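Local atomic coordinates of aromatic amino acid exporter YddG (Starkeya novella, PDB entry 5I20), a protein that exports a broad range of amino acids, including threonine, methionine, lysine and glutamate, across the bacterial inner membrane. Residues 15-20 with 226-231; 110-115 with 166-171; 143-146 with 152-155. One frame throughout, in Å; residues are numbered along the deposited sequence.

Overall arrangement
Three contacts sample the basket-shaped transporter from its middle to both of its ends. Contact 1, a tryptophan pair about 7 Å from the centre of the chain, lies beside a bound monoolein chain and is consistent with a place in or next to the central substrate-binding cavity. Contact 2 is on the cytoplasmic side, its centre about 18 Å from that of contact 1, yet the two touch: W228 NE1 lies 3.1 Å from S167 OG, probably as a hydrogen bond. Contact 3 is periplasmic, about 29 Å from contact 2 between centres. Contacts 2 and 3 share helix 150-169, near opposite ends; along the chain contact 3 falls within the loop closed by contact 2, itself within that of contact 1.

Contact 1 (15-20 with 226-231); sequences LLWSTL and YTWDIG. With OLC ((2R)-2,3-dihydroxypropyl (9Z)-octadec-9-enoate), chain G.
W17 brings the far corner of its indole, CH2 and CZ3, down on the face of W228, an edge-to-face pair of the W17 six-membered ring with the W228 five-membered ring. The centroids are 5.0 Å apart and the planes meet at 60°, so the edge arrives leaning. Packing is tightest at W17 CH2, 3.4 Å from W228 CD2 and offset toward the rim; beside it W17 CZ3 lies 3.7 Å from W228 CE3. W228 holds CG anti to its backbone N (chi1 -177°), which turns the indole across the path of the incoming edge. In this inverted-repeat fold of the DMT superfamily, the pair joins the end of helix 3-17 to helix 224-234, hence the two halves of the sequence. W163 stacks on W228 and also meets the W17 ring, while W17 NE1 is hydrogen-bonded to P220 O, which helps to fix the rotation of its indole. A leucine in place of W17 removes the N-H and the ring edge, and this would probably leave P220 O without its mate and open a gap over the face of W228. Lipid packs closely too: monoolein C9 sits over the centre of one W17 face, 3.5 Å from W17 CE2. Looser are the flanks, where OLC C7 passes L20 CD1 at 4.0 Å and L16 CD1 stays 4.9 Å from T227 CG2.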
loop_
_atom_site.group_PDB
_atom_site.type_symbol
_atom_site.label_atom_id
_atom_site.label_comp_id
_atom_site.label_asym_id
_atom_site.label_seq_id
_atom_site.Cartn_x
_atom_site.Cartn_y
_atom_site.Cartn_z
ATOM N N LEU A 15 4.208 5.857 5.735
ATOM C CA LEU A 15 3.639 6.782 6.710
ATOM C C LEU A 15 2.263 7.272 6.266
ATOM O O LEU A 15 1.334 7.332 7.066
ATOM C CB LEU A 15 4.570 7.974 6.933
ATOM C CG LEU A 15 5.907 7.675 7.611
ATOM C CD1 LEU A 15 6.753 8.935 7.710
ATOM C CD2 LEU A 15 5.680 7.067 8.987
ATOM N N LEU A 16 2.136 7.613 4.987
ATOM C CA LEU A 16 0.876 8.132 4.460
ATOM C C LEU A 16 -0.201 7.048 4.404
ATOM O O LEU A 16 -1.375 7.326 4.643
ATOM C CB LEU A 16 1.089 8.751 3.074
ATOM C CG LEU A 16 1.811 10.105 3.056
ATOM C CD1 LEU A 16 2.215 10.489 1.643
ATOM C CD2 LEU A 16 0.941 11.195 3.674
ATOM N N TRP A 17 0.196 5.816 4.104
ATOM C CA TRP A 17 -0.752 4.704 4.062
ATOM C C TRP A 17 -1.205 4.304 5.464
ATOM O O TRP A 17 -2.235 3.653 5.627
ATOM C CB TRP A 17 -0.141 3.505 3.333
ATOM C CG TRP A 17 0.075 3.764 1.872
ATOM C CD1 TRP A 17 -0.646 4.604 1.074
ATOM C CD2 TRP A 17 1.093 3.194 1.039
ATOM N NE1 TRP A 17 -0.149 4.585 -0.207
ATOM C CE2 TRP A 17 0.921 3.730 -0.254
ATOM C CE3 TRP A 17 2.130 2.282 1.261
ATOM C CZ2 TRP A 17 1.750 3.384 -1.322
ATOM C CZ3 TRP A 17 2.949 1.937 0.200
ATOM C CH2 TRP A 17 2.753 2.489 -1.076
ATOM N N SER A 18 -0.438 4.705 6.472
ATOM C CA SER A 18 -0.800 4.445 7.861
ATOM C C SER A 18 -2.015 5.268 8.297
ATOM O O SER A 18 -2.687 4.919 9.270
ATOM C CB SER A 18 0.383 4.740 8.791
ATOM O OG SER A 18 1.521 3.970 8.443
ATOM N N THR A 19 -2.294 6.358 7.581
ATOM C CA THR A 19 -3.394 7.253 7.952
ATOM C C THR A 19 -4.738 6.846 7.337
ATOM O O THR A 19 -5.751 7.502 7.577
ATOM C CB THR A 19 -3.105 8.719 7.540
ATOM O OG1 THR A 19 -3.181 8.849 6.112
ATOM C CG2 THR A 19 -1.730 9.162 8.020
ATOM N N LEU A 20 -4.741 5.771 6.553
ATOM C CA LEU A 20 -5.940 5.330 5.837
ATOM C C LEU A 20 -7.130 5.037 6.745
ATOM O O LEU A 20 -8.249 5.479 6.473
ATOM C CB LEU A 20 -5.627 4.085 5.005
ATOM C CG LEU A 20 -4.868 4.328 3.702
ATOM C CD1 LEU A 20 -4.584 3.016 2.989
ATOM C CD2 LEU A 20 -5.656 5.271 2.811
ATOM N N TYR A 226 3.904 8.374 -5.598
ATOM C CA TYR A 226 5.095 8.952 -6.211
ATOM C C TYR A 226 6.321 8.715 -5.338
ATOM O O TYR A 226 7.401 8.416 -5.845
ATOM C CB TYR A 226 4.900 10.448 -6.464
ATOM C CG TYR A 226 3.667 10.750 -7.282
ATOM C CD1 TYR A 226 3.720 10.792 -8.671
ATOM C CD2 TYR A 226 2.444 10.980 -6.665
ATOM C CE1 TYR A 226 2.590 11.063 -9.418
ATOM C CE2 TYR A 226 1.312 11.250 -7.406
ATOM C CZ TYR A 226 1.390 11.289 -8.781
ATOM O OH TYR A 226 0.261 11.558 -9.515
ATOM N N THR A 227 6.151 8.840 -4.026
ATOM C CA THR A 227 7.259 8.646 -3.099
ATOM C C THR A 227 7.589 7.155 -2.967
ATOM O O THR A 227 8.708 6.785 -2.622
ATOM C CB THR A 227 6.942 9.259 -1.713
ATOM O OG1 THR A 227 8.083 9.159 -0.860
ATOM C CG2 THR A 227 5.799 8.547 -1.059
ATOM N N TRP A 228 6.608 6.306 -3.262
ATOM C CA TRP A 228 6.810 4.861 -3.283
ATOM C C TRP A 228 7.539 4.468 -4.563
ATOM O O TRP A 228 8.402 3.589 -4.563
ATOM C CB TRP A 228 5.466 4.137 -3.173
ATOM C CG TRP A 228 5.542 2.640 -3.116
ATOM C CD1 TRP A 228 5.172 1.765 -4.097
ATOM C CD2 TRP A 228 5.993 1.841 -2.014
ATOM N NE1 TRP A 228 5.372 0.474 -3.677
ATOM C CE2 TRP A 228 5.873 0.491 -2.404
ATOM C CE3 TRP A 228 6.490 2.134 -0.741
ATOM C CZ2 TRP A 228 6.233 -0.561 -1.565
ATOM C CZ3 TRP A 228 6.846 1.086 0.089
ATOM C CH2 TRP A 228 6.717 -0.244 -0.327
ATOM N N ASP A 229 7.188 5.143 -5.653
ATOM C CA ASP A 229 7.845 4.930 -6.937
ATOM C C ASP A 229 9.337 5.242 -6.834
ATOM O O ASP A 229 10.170 4.510 -7.373
ATOM C CB ASP A 229 7.191 5.788 -8.023
ATOM C CG ASP A 229 7.672 5.434 -9.415
ATOM O OD1 ASP A 229 7.296 4.358 -9.922
ATOM O OD2 ASP A 229 8.417 6.240 -10.010
ATOM N N ILE A 230 9.666 6.322 -6.130
ATOM C CA ILE A 230 11.059 6.711 -5.926
ATOM C C ILE A 230 11.820 5.656 -5.122
ATOM O O ILE A 230 12.930 5.267 -5.487
ATOM C CB ILE A 230 11.164 8.072 -5.212
ATOM C CG1 ILE A 230 10.648 9.187 -6.125
ATOM C CG2 ILE A 230 12.604 8.350 -4.792
ATOM C CD1 ILE A 230 10.741 10.574 -5.519
ATOM N N GLY A 231 11.214 5.191 -4.033
ATOM C CA GLY A 231 11.820 4.163 -3.207
ATOM C C GLY A 231 12.037 2.854 -3.945
ATOM O O GLY A 231 13.044 2.185 -3.744
HETATM C C10 OLC G . -0.633 -0.789 -0.394
HETATM C C9 OLC G . -0.730 0.688 -0.550
HETATM C C11 OLC G . -1.634 -1.658 -1.073
HETATM C C8 OLC G . -1.832 1.283 -1.357
HETATM C C16 OLC G . -4.623 -3.223 2.692
HETATM C C12 OLC G . -1.832 -2.909 -0.287
HETATM C C7 OLC G . -2.905 1.810 -0.466
HETATM C C15 OLC G . -4.869 -3.509 1.248
HETATM C C13 OLC G . -3.204 -3.439 -0.536
HETATM C C6 OLC G . -3.977 2.440 -1.292
HETATM C C14 OLC G . -3.680 -4.192 0.658
HETATM C C5 OLC G . -5.279 1.764 -1.025
HETATM C C4 OLC G . -6.404 2.617 -1.512
HETATM C C3 OLC G . -7.704 2.036 -1.065
HETATM C C2 OLC G . -8.808 2.991 -1.372
#

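Contact 2 (110-115 with 166-171); sequences AFLPGE and YSVASR
L112 reaches out of the cytoplasmic loop with both methyl branches engaged, one on V168 and the other on R171. Its CD2 lies 3.9 Å from V168 CG1 and also approaches the main chain, 3.8 Å from V168 O, near the end of helix 150-169. The second branch, CD1, meets the aliphatic part of R171 at CD, 3.8 Å away, the two side chains crossing at about a right angle. R171 starts with CG anti to its backbone N and runs outward past the leucine until a bend at chi3 (-67°) turns the guanidinium group toward E115. E115 is bent as well, at chi2 (-81°), and this fold in its chain brings OE1 over the rim of one face of the guanidinium. The two planes are 20° apart and OE1 lies 3.7 Å from R171 NH1. This is a long salt bridge in which the charges attract but no N-H points at the oxygen, and E115 is poorly ordered. R171 NE instead bonds to M232 O of helix 224-234. E115 in turn has a salt bridge from OE2 to R3. V237 of helix 237-243 touches L112, E115 and R171 alike. Within 166-171, S170 OG bonds Y166 O at 2.6 Å, a side-chain bond to the preceding helical turn. The contact thus joins the loop between helices 101-108 and 119-136 to the cytoplasmic end of helix 150-169. Its chemistry pairs apolar packing of the leucine on V168 and R171 with a long, undirected charge attraction; since R3 is the stronger mate of E115, the pairing with R171 is probably the weaker of the two.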
loop_
_atom_site.group_PDB
_atom_site.type_symbol
_atom_site.label_atom_id
_atom_site.label_comp_id
_atom_site.label_asym_id
_atom_site.label_seq_id
_atom_site.Cartn_x
_atom_site.Cartn_y
_atom_site.Cartn_z
ATOM N N ALA A 110 14.503 -10.712 -4.618
ATOM C CA ALA A 110 15.623 -11.594 -4.939
ATOM C C ALA A 110 15.765 -11.778 -6.449
ATOM O O ALA A 110 16.811 -12.208 -6.930
ATOM C CB ALA A 110 15.450 -12.941 -4.254
ATOM N N PHE A 111 14.714 -11.449 -7.193
ATOM C CA PHE A 111 14.750 -11.551 -8.649
ATOM C C PHE A 111 15.401 -10.321 -9.285
ATOM O O PHE A 111 15.677 -10.310 -10.482
ATOM C CB PHE A 111 13.337 -11.742 -9.214
ATOM C CG PHE A 111 12.684 -13.034 -8.801
ATOM C CD1 PHE A 111 13.445 -14.125 -8.413
ATOM C CD2 PHE A 111 11.303 -13.155 -8.806
ATOM C CE1 PHE A 111 12.839 -15.313 -8.032
ATOM C CE2 PHE A 111 10.693 -14.339 -8.429
ATOM C CZ PHE A 111 11.461 -15.418 -8.042
ATOM N N LEU A 112 15.639 -9.285 -8.484
ATOM C CA LEU A 112 16.321 -8.089 -8.971
ATOM C C LEU A 112 17.825 -8.342 -9.080
ATOM O O LEU A 112 18.449 -8.810 -8.127
ATOM C CB LEU A 112 16.045 -6.895 -8.055
ATOM C CG LEU A 112 14.580 -6.468 -7.938
ATOM C CD1 LEU A 112 14.423 -5.279 -6.998
ATOM C CD2 LEU A 112 14.003 -6.157 -9.311
ATOM N N PRO A 113 18.410 -8.029 -10.248
ATOM C CA PRO A 113 19.815 -8.312 -10.568
ATOM C C PRO A 113 20.812 -7.762 -9.551
ATOM O O PRO A 113 21.712 -8.489 -9.132
ATOM C CB PRO A 113 20.004 -7.627 -11.924
ATOM C CG PRO A 113 18.647 -7.628 -12.529
ATOM C CD PRO A 113 17.706 -7.405 -11.381
ATOM N N GLY A 114 20.657 -6.503 -9.162
ATOM C CA GLY A 114 21.597 -5.877 -8.249
ATOM C C GLY A 114 21.383 -6.229 -6.788
ATOM O O GLY A 114 22.314 -6.160 -5.985
ATOM N N GLU A 115 20.156 -6.609 -6.440
ATOM C CA GLU A 115 19.804 -6.870 -5.048
ATOM C C GLU A 115 20.200 -8.273 -4.590
ATOM O O GLU A 115 20.003 -9.254 -5.307
ATOM C CB GLU A 115 18.300 -6.667 -4.832
ATOM C CG GLU A 115 17.768 -5.297 -5.249
ATOM C CD GLU A 115 18.005 -4.215 -4.208
ATOM O OE1 GLU A 115 17.141 -3.321 -4.073
ATOM O OE2 GLU A 115 19.053 -4.246 -3.528
ATOM N N TYR A 166 3.916 -5.293 -8.987
ATOM C CA TYR A 166 3.968 -3.899 -9.414
ATOM C C TYR A 166 5.108 -3.136 -8.741
ATOM O O TYR A 166 5.834 -2.386 -9.392
ATOM C CB TYR A 166 2.642 -3.192 -9.121
ATOM C CG TYR A 166 2.732 -1.692 -9.261
ATOM C CD1 TYR A 166 2.689 -1.087 -10.512
ATOM C CD2 TYR A 166 2.874 -0.878 -8.145
ATOM C CE1 TYR A 166 2.781 0.286 -10.648
ATOM C CE2 TYR A 166 2.966 0.493 -8.269
ATOM C CZ TYR A 166 2.920 1.070 -9.522
ATOM O OH TYR A 166 3.010 2.436 -9.643
ATOM N N SER A 167 5.254 -3.330 -7.435
ATOM C CA SER A 167 6.278 -2.634 -6.662
ATOM C C SER A 167 7.687 -3.061 -7.056
ATOM O O SER A 167 8.546 -2.223 -7.340
ATOM C CB SER A 167 6.072 -2.872 -5.166
ATOM O OG SER A 167 4.823 -2.367 -4.734
ATOM N N VAL A 168 7.924 -4.367 -7.062
ATOM C CA VAL A 168 9.236 -4.904 -7.403
ATOM C C VAL A 168 9.584 -4.630 -8.866
ATOM O O VAL A 168 10.721 -4.275 -9.182
ATOM C CB VAL A 168 9.304 -6.421 -7.118
ATOM C CG1 VAL A 168 10.593 -7.020 -7.654
ATOM C CG2 VAL A 168 9.170 -6.679 -5.624
ATOM N N ALA A 169 8.603 -4.777 -9.753
ATOM C CA ALA A 169 8.838 -4.571 -11.182
ATOM C C ALA A 169 9.039 -3.097 -11.528
ATOM O O ALA A 169 9.473 -2.768 -12.634
ATOM C CB ALA A 169 7.690 -5.144 -12.000
ATOM N N SER A 170 8.725 -2.212 -10.586
ATOM C CA SER A 170 8.933 -0.783 -10.795
ATOM C C SER A 170 10.414 -0.458 -10.975
ATOM O O SER A 170 10.759 0.490 -11.684
ATOM C CB SER A 170 8.352 0.027 -9.634
ATOM O OG SER A 170 6.939 -0.070 -9.609
ATOM N N ARG A 171 11.289 -1.241 -10.348
ATOM C CA ARG A 171 12.725 -1.014 -10.493
ATOM C C ARG A 171 13.180 -1.277 -11.928
ATOM O O ARG A 171 14.125 -0.657 -12.410
ATOM C CB ARG A 171 13.525 -1.882 -9.517
ATOM C CG ARG A 171 15.031 -1.740 -9.680
ATOM C CD ARG A 171 15.772 -2.004 -8.386
ATOM N NE ARG A 171 15.495 -0.978 -7.389
ATOM C CZ ARG A 171 16.420 -0.419 -6.617
ATOM N NH1 ARG A 171 17.691 -0.785 -6.727
ATOM N NH2 ARG A 171 16.073 0.508 -5.735
#

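Contact 3 (143-146 with 152-155); sequences FGFA and GYLA
The hydroxyl of Y153 is gripped from the loop side by the backbone: A146 N donates to Y153 OH over 3.2 Å, with an N-H...O angle of 146°, a moderately bent bond. A second, weak hydrogen bond links the same oxygen to E93 OE2 of helix 91-98. The arrangement is a periplasmic loop folded back on the early part of the transmembrane helix it leads into, helix 150-169, a short-range return whose closest ends are six positions apart along the chain. Y153 places CG beside its own backbone N (chi1 -54°), which directs the phenol back toward the loop, where the hydroxyl also comes within 3.4 Å of F145 CA. CD2 of F145 lies over one face of the phenol, near its rim and 3.5 Å from Y153 CZ. The two rings are inclined at 54° with centroids 5.1 Å apart. F145 remains on the surface of the protein, and its side chain also touches E93, while F143 packs on A92, E93 and L96 of helix 91-98. The loop is thus tied both to the helix that follows it and to one much earlier in the chain. Since the N-H of A146 is taken up by the phenol oxygen, the loop backbone is held at the residue where its carbonyl also meets the tyrosine: A146 O lies 3.6 Å from Y153 CE2.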
loop_
_atom_site.group_PDB
_atom_site.type_symbol
_atom_site.label_atom_id
_atom_site.label_comp_id
_atom_site.label_asym_id
_atom_site.label_seq_id
_atom_site.Cartn_x
_atom_site.Cartn_y
_atom_site.Cartn_z
ATOM N N PHE A 143 -9.874 -14.360 14.721
ATOM C CA PHE A 143 -9.730 -14.800 13.336
ATOM C C PHE A 143 -10.414 -16.137 13.068
ATOM O O PHE A 143 -9.936 -17.191 13.494
ATOM C CB PHE A 143 -8.251 -14.893 12.959
ATOM C CG PHE A 143 -7.658 -13.588 12.526
ATOM C CD1 PHE A 143 -8.449 -12.621 11.929
ATOM C CD2 PHE A 143 -6.312 -13.323 12.718
ATOM C CE1 PHE A 143 -7.910 -11.414 11.527
ATOM C CE2 PHE A 143 -5.767 -12.118 12.321
ATOM C CZ PHE A 143 -6.569 -11.164 11.722
ATOM N N GLY A 144 -11.530 -16.084 12.348
ATOM C CA GLY A 144 -12.265 -17.281 11.984
ATOM C C GLY A 144 -12.345 -17.476 10.481
ATOM O O GLY A 144 -13.278 -17.004 9.831
ATOM N N PHE A 145 -11.357 -18.173 9.929
ATOM C CA PHE A 145 -11.323 -18.455 8.501
ATOM C C PHE A 145 -12.284 -19.583 8.146
ATOM O O PHE A 145 -12.104 -20.723 8.572
ATOM C CB PHE A 145 -9.901 -18.809 8.058
ATOM C CG PHE A 145 -8.971 -17.629 8.007
ATOM C CD1 PHE A 145 -8.376 -17.147 9.161
ATOM C CD2 PHE A 145 -8.691 -17.004 6.802
ATOM C CE1 PHE A 145 -7.523 -16.061 9.116
ATOM C CE2 PHE A 145 -7.836 -15.919 6.749
ATOM C CZ PHE A 145 -7.250 -15.448 7.908
ATOM N N ALA A 146 -13.305 -19.253 7.361
ATOM C CA ALA A 146 -14.337 -20.212 6.983
ATOM C C ALA A 146 -14.322 -20.474 5.476
ATOM O O ALA A 146 -14.096 -19.556 4.690
ATOM C CB ALA A 146 -15.701 -19.709 7.425
ATOM N N GLY A 152 -12.980 -14.857 -1.399
ATOM C CA GLY A 152 -12.497 -13.570 -0.939
ATOM C C GLY A 152 -11.033 -13.601 -0.551
ATOM O O GLY A 152 -10.301 -12.643 -0.795
ATOM N N TYR A 153 -10.603 -14.701 0.056
ATOM C CA TYR A 153 -9.205 -14.850 0.447
ATOM C C TYR A 153 -8.312 -14.888 -0.788
ATOM O O TYR A 153 -7.223 -14.312 -0.798
ATOM C CB TYR A 153 -8.999 -16.119 1.278
ATOM C CG TYR A 153 -9.889 -16.246 2.495
ATOM C CD1 TYR A 153 -10.309 -15.126 3.204
ATOM C CD2 TYR A 153 -10.304 -17.495 2.938
ATOM C CE1 TYR A 153 -11.125 -15.252 4.323
ATOM C CE2 TYR A 153 -11.114 -17.630 4.048
ATOM C CZ TYR A 153 -11.520 -16.508 4.738
ATOM O OH TYR A 153 -12.329 -16.655 5.842
ATOM N N LEU A 154 -8.782 -15.567 -1.832
ATOM C CA LEU A 154 -8.035 -15.668 -3.083
ATOM C C LEU A 154 -7.924 -14.304 -3.757
ATOM O O LEU A 154 -6.855 -13.924 -4.236
ATOM C CB LEU A 154 -8.694 -16.679 -4.025
ATOM C CG LEU A 154 -8.741 -18.124 -3.522
ATOM C CD1 LEU A 154 -9.475 -19.022 -4.507
ATOM C CD2 LEU A 154 -7.337 -18.649 -3.254
ATOM N N ALA A 155 -9.035 -13.573 -3.788
ATOM C CA ALA A 155 -9.039 -12.206 -4.295
ATOM C C ALA A 155 -8.060 -11.351 -3.496
ATOM O O ALA A 155 -7.287 -10.577 -4.061
ATOM C CB ALA A 155 -10.440 -11.616 -4.232
#